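Pentafunctional AROM polypeptide (Schizosaccharomyces pombe, PDB 5SWV) catalyses five steps of the shikimate pathway; this fragment holds its 3-dehydroquinate dehydratase and shikimate dehydrogenase activities. Local coordinates at residues 32-37 / 519-524; 359-364 / 471-476. All blocks are in the same frame, centred on the assembly; numbering follows the deposited sequence.

Interaction 1 of 2, residues 32-37 / 519-524; sequences VTVGCD and TAPFDA
Gly35 and Thr519 bring the two backbones together, with 4.9 Å between Gly35 CA and Thr519 CA, where a type II beta turn from Thr33 to Cys36 meets the segment leading into helix 522-530. Cys36 N closes the turn on Thr33 O. Gly35 holds the third turn position with a phi of 78°, a value that favours glycine. Its N-H is turned to the opposite segment. There Thr519 OG1 accepts the bond from Gly35 N at 3.2 Å, and the N-H...O angle of 162° makes it fairly straight. The Thr519 hydroxyl is placed between its own backbone N and carbonyl carbon (chi1 64°), and it also lies beside Val34 CA.

Val34 carries the apolar half of the contact. Its two methyls have different partners. CG2, anti to the carbonyl carbon and beside the backbone N, meets the Pro521 ring. Val34 CG2 is 3.5 Å from Pro521 CB and lies at similar range from the ring's N, CG and CD. The two side chains cross obliquely. Val34 CG1 goes instead to the carbonyl of Thr519, 3.8 Å from Thr519 O. Pro521 is the N-cap residue of the last helix of the chain, so Val34 touches the start of that helix.

Helix 266-277 borders the same patch: Leu277 touches Val34 and Ala520, and Leu276 touches Pro521. The turn belongs to the dehydroquinase TIM barrel, between helix 29-32 and strand 38-42. The partner belongs to the shikimate dehydrogenase part. With 191 Å² buried, one hydrogen bond holds the Gly35 N-H against Thr519 and the Val34-Pro521 contact adds apolar surface, so this is a small, mixed interface between two enzymes of one chain.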
loop_
_atom_site.group_PDB
_atom_site.type_symbol
_atom_site.label_atom_id
_atom_site.label_comp_id
_atom_site.label_asym_id
_atom_site.label_seq_id
_atom_site.Cartn_x
_atom_site.Cartn_y
_atom_site.Cartn_z
ATOM N N VAL A 32 7.578 -6.508 6.502
ATOM C CA VAL A 32 8.652 -6.570 5.495
ATOM C C VAL A 32 8.338 -5.850 4.197
ATOM O O VAL A 32 9.239 -5.628 3.409
ATOM C CB VAL A 32 9.075 -8.012 5.139
ATOM C CG1 VAL A 32 9.391 -8.799 6.395
ATOM C CG2 VAL A 32 8.023 -8.729 4.319
ATOM N N THR A 33 7.074 -5.519 3.956
ATOM C CA THR A 33 6.679 -4.817 2.724
ATOM C C THR A 33 6.592 -3.297 2.875
ATOM O O THR A 33 6.438 -2.591 1.877
ATOM C CB THR A 33 5.338 -5.337 2.163
ATOM O OG1 THR A 33 4.310 -5.194 3.143
ATOM C CG2 THR A 33 5.467 -6.794 1.784
ATOM N N VAL A 34 6.666 -2.810 4.112
ATOM C CA VAL A 34 6.793 -1.383 4.416
ATOM C C VAL A 34 7.660 -0.652 3.388
ATOM O O VAL A 34 8.778 -1.086 3.090
ATOM C CB VAL A 34 7.376 -1.219 5.843
ATOM C CG1 VAL A 34 8.140 0.086 6.038
ATOM C CG2 VAL A 34 6.251 -1.354 6.877
ATOM N N GLY A 35 7.116 0.435 2.837
ATOM C CA GLY A 35 7.833 1.319 1.925
ATOM C C GLY A 35 7.987 0.853 0.498
ATOM O O GLY A 35 8.593 1.556 -0.313
ATOM N N CYS A 36 7.433 -0.315 0.175
ATOM C CA CYS A 36 7.582 -0.922 -1.146
ATOM C C CYS A 36 6.348 -0.721 -1.995
ATOM O O CYS A 36 5.223 -0.768 -1.504
ATOM C CB CYS A 36 7.854 -2.407 -1.008
ATOM S SG CYS A 36 9.319 -2.738 -0.013
ATOM N N ASP A 37 6.572 -0.497 -3.279
ATOM C CA ASP A 37 5.487 -0.347 -4.245
ATOM C C ASP A 37 5.125 -1.674 -4.915
ATOM O O ASP A 37 4.092 -1.756 -5.572
ATOM C CB ASP A 37 5.867 0.694 -5.296
ATOM C CG ASP A 37 6.232 2.031 -4.676
ATOM O OD1 ASP A 37 5.309 2.821 -4.397
ATOM O OD2 ASP A 37 7.439 2.293 -4.451
ATOM N N THR A 519 4.314 3.286 2.687
ATOM C CA THR A 519 3.543 2.784 3.816
ATOM C C THR A 519 4.445 2.683 5.019
ATOM O O THR A 519 5.659 2.723 4.887
ATOM C CB THR A 519 2.952 1.393 3.581
ATOM O OG1 THR A 519 4.022 0.462 3.440
ATOM C CG2 THR A 519 2.032 1.361 2.347
ATOM N N ALA A 520 3.834 2.550 6.189
ATOM C CA ALA A 520 4.541 2.338 7.447
ATOM C C ALA A 520 3.859 1.188 8.207
ATOM O O ALA A 520 2.662 0.999 8.051
ATOM C CB ALA A 520 4.508 3.616 8.259
ATOM N N PRO A 521 4.596 0.442 9.055
ATOM C CA PRO A 521 4.011 -0.747 9.687
ATOM C C PRO A 521 3.029 -0.406 10.804
ATOM O O PRO A 521 3.356 0.401 11.682
ATOM C CB PRO A 521 5.229 -1.466 10.271
ATOM C CG PRO A 521 6.256 -0.400 10.492
ATOM C CD PRO A 521 5.851 0.829 9.721
ATOM N N PHE A 522 1.846 -1.020 10.771
ATOM C CA PHE A 522 0.804 -0.685 11.725
ATOM C C PHE A 522 1.206 -1.027 13.154
ATOM O O PHE A 522 1.089 -0.188 14.024
ATOM C CB PHE A 522 -0.498 -1.379 11.360
ATOM C CG PHE A 522 -1.542 -1.336 12.447
ATOM C CD1 PHE A 522 -2.411 -0.265 12.549
ATOM C CD2 PHE A 522 -1.655 -2.382 13.364
ATOM C CE1 PHE A 522 -3.373 -0.233 13.546
ATOM C CE2 PHE A 522 -2.613 -2.356 14.363
ATOM C CZ PHE A 522 -3.475 -1.281 14.453
ATOM N N ASP A 523 1.682 -2.248 13.377
ATOM C CA ASP A 523 1.938 -2.770 14.732
ATOM C C ASP A 523 2.810 -1.895 15.629
ATOM O O ASP A 523 2.392 -1.539 16.729
ATOM C CB ASP A 523 2.575 -4.160 14.666
ATOM C CG ASP A 523 1.580 -5.265 14.356
ATOM O OD1 ASP A 523 0.354 -5.015 14.203
ATOM O OD2 ASP A 523 2.055 -6.417 14.280
ATOM N N ALA A 524 4.017 -1.567 15.170
ATOM C CA ALA A 524 4.962 -0.772 15.970
ATOM C C ALA A 524 4.520 0.674 16.132
ATOM O O ALA A 524 4.829 1.301 17.140
ATOM C CB ALA A 524 6.365 -0.827 15.389
#

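Interaction 2 of 2, residues 359-364 / 471-476; sequences DTFANA and GGVFLD
Phe361 reaches Val473 and Leu475 with its CG anti to the carbonyl carbon and beside the backbone N (chi1 -80°), while Val473 holds CG1 anti to its own N (chi1 179°). The end of the Phe361 ring comes nearer the strand, and CE1 and CE2 make its closest contacts. CE1 is 3.7 Å from Val473 CG1, and the two side chains slide past each other in opposite directions. The ring edge meets the backbone too: Val473 O lies near the ring plane, 3.6 Å from Phe361 CE1. Further along the strand, Phe361 CE2 is 4.0 Å from Leu475 CD2, an oblique contact.

Both Val473 methyls lie 4.1 Å from Ala364 CB, and CG2 is also near Ala364 O, which bonds to Lys496 NZ. Thr360 CG2 touches Leu475 CD1; the Thr360 hydroxyl bonds back to Gly356 O in the same helix.

The helix and strand axes are 9.5 Å apart and run at 149°, nearer antiparallel than parallel. Val473 and Leu475 face the helix. Phe474, between them, points to the other side of the sheet, where helix 485-492 lies. This is helix-on-sheet packing in a parallel alpha/beta domain whose strand order, 3-2-1-4-5-6, is that of a Rossmann fold. The contact is largely apolar and rests mainly on side-chain fit and burial of carbon.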
loop_
_atom_site.group_PDB
_atom_site.type_symbol
_atom_site.label_atom_id
_atom_site.label_comp_id
_atom_site.label_asym_id
_atom_site.label_seq_id
_atom_site.Cartn_x
_atom_site.Cartn_y
_atom_site.Cartn_z
ATOM N N ASP A 359 -9.418 0.295 5.573
ATOM C CA ASP A 359 -8.137 -0.403 5.767
ATOM C C ASP A 359 -8.162 -1.362 6.962
ATOM O O ASP A 359 -7.399 -2.342 6.997
ATOM C CB ASP A 359 -6.976 0.573 6.006
ATOM C CG ASP A 359 -6.669 1.484 4.818
ATOM O OD1 ASP A 359 -7.300 1.408 3.739
ATOM O OD2 ASP A 359 -5.745 2.308 4.984
ATOM N N THR A 360 -8.988 -1.058 7.961
ATOM C CA THR A 360 -9.116 -1.924 9.128
ATOM C C THR A 360 -9.737 -3.261 8.712
ATOM O O THR A 360 -9.203 -4.310 9.041
ATOM C CB THR A 360 -9.937 -1.242 10.233
ATOM O OG1 THR A 360 -9.247 -0.073 10.662
ATOM C CG2 THR A 360 -10.132 -2.154 11.418
ATOM N N PHE A 361 -10.843 -3.206 7.972
ATOM C CA PHE A 361 -11.471 -4.397 7.405
ATOM C C PHE A 361 -10.536 -5.120 6.448
ATOM O O PHE A 361 -10.363 -6.334 6.545
ATOM C CB PHE A 361 -12.791 -4.044 6.693
ATOM C CG PHE A 361 -13.956 -3.869 7.633
ATOM C CD1 PHE A 361 -14.581 -4.970 8.203
ATOM C CD2 PHE A 361 -14.436 -2.607 7.947
ATOM C CE1 PHE A 361 -15.643 -4.814 9.076
ATOM C CE2 PHE A 361 -15.512 -2.448 8.817
ATOM C CZ PHE A 361 -16.107 -3.553 9.386
ATOM N N ALA A 362 -9.912 -4.374 5.545
ATOM C CA ALA A 362 -8.981 -4.970 4.579
ATOM C C ALA A 362 -7.955 -5.891 5.256
ATOM O O ALA A 362 -7.709 -6.992 4.768
ATOM C CB ALA A 362 -8.279 -3.891 3.769
ATOM N N ASN A 363 -7.409 -5.449 6.393
ATOM C CA ASN A 363 -6.422 -6.226 7.158
ATOM C C ASN A 363 -7.007 -7.273 8.095
ATOM O O ASN A 363 -6.386 -8.314 8.309
ATOM C CB ASN A 363 -5.478 -5.297 7.950
ATOM C CG ASN A 363 -4.422 -4.654 7.063
ATOM O OD1 ASN A 363 -3.290 -5.152 6.954
ATOM N ND2 ASN A 363 -4.800 -3.565 6.386
ATOM N N ALA A 364 -8.180 -7.001 8.654
ATOM C CA ALA A 364 -8.798 -7.917 9.622
ATOM C C ALA A 364 -9.422 -9.167 9.009
ATOM O O ALA A 364 -9.688 -10.110 9.744
ATOM C CB ALA A 364 -9.842 -7.188 10.457
ATOM N N GLY A 471 -15.566 -15.745 10.201
ATOM C CA GLY A 471 -14.573 -14.694 10.049
ATOM C C GLY A 471 -15.147 -13.296 9.994
ATOM O O GLY A 471 -14.486 -12.391 9.507
ATOM N N GLY A 472 -16.369 -13.115 10.497
ATOM C CA GLY A 472 -17.060 -11.828 10.416
ATOM C C GLY A 472 -16.425 -10.824 11.346
ATOM O O GLY A 472 -15.993 -11.197 12.429
ATOM N N VAL A 473 -16.370 -9.556 10.931
ATOM C CA VAL A 473 -15.639 -8.513 11.680
ATOM C C VAL A 473 -16.581 -7.409 12.151
ATOM O O VAL A 473 -17.427 -6.936 11.389
ATOM C CB VAL A 473 -14.493 -7.885 10.842
ATOM C CG1 VAL A 473 -13.765 -6.786 11.617
ATOM C CG2 VAL A 473 -13.513 -8.953 10.376
ATOM N N PHE A 474 -16.415 -7.024 13.415
ATOM C CA PHE A 474 -17.131 -5.915 14.035
ATOM C C PHE A 474 -16.147 -4.799 14.319
ATOM O O PHE A 474 -15.091 -5.051 14.900
ATOM C CB PHE A 474 -17.726 -6.377 15.350
ATOM C CG PHE A 474 -18.333 -5.273 16.156
ATOM C CD1 PHE A 474 -19.662 -4.912 15.971
ATOM C CD2 PHE A 474 -17.589 -4.596 17.108
ATOM C CE1 PHE A 474 -20.234 -3.888 16.714
ATOM C CE2 PHE A 474 -18.155 -3.572 17.854
ATOM C CZ PHE A 474 -19.474 -3.213 17.653
ATOM N N LEU A 475 -16.499 -3.574 13.940
ATOM C CA LEU A 475 -15.666 -2.397 14.220
ATOM C C LEU A 475 -16.457 -1.333 14.970
ATOM O O LEU A 475 -17.520 -0.931 14.526
ATOM C CB LEU A 475 -15.139 -1.802 12.914
ATOM C CG LEU A 475 -14.418 -0.452 12.992
ATOM C CD1 LEU A 475 -13.173 -0.551 13.846
ATOM C CD2 LEU A 475 -14.055 0.015 11.599
ATOM N N ASP A 476 -15.933 -0.854 16.088
ATOM C CA ASP A 476 -16.535 0.276 16.780
ATOM C C ASP A 476 -15.625 1.460 16.569
ATOM O O ASP A 476 -14.443 1.356 16.844
ATOM C CB ASP A 476 -16.667 -0.023 18.273
ATOM C CG ASP A 476 -17.599 0.939 18.989
ATOM O OD1 ASP A 476 -17.601 2.142 18.657
ATOM O OD2 ASP A 476 -18.316 0.489 19.908
#

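In the fold
Interaction 2 is buried core packing within the Rossmann-like domain, and interaction 1 is a surface contact between the C-terminal segment of the shikimate dehydrogenase part and the dehydroquinase barrel. Their centres are about 19 Å apart and they do not touch. Their elements share neighbours, however. Helix 500-516 touches both 519-524 and 359-364, and its Arg506 makes a cation-pi contact with Phe522 and meets Asp359 and Asn363. Arg30, in the barrel helix just before 32-37, bonds to Asn363 O, so helix 353-364 also reaches the barrel. The chemistry follows the place: mostly carbon against carbon in the core, a mixed polar and apolar pair between domains.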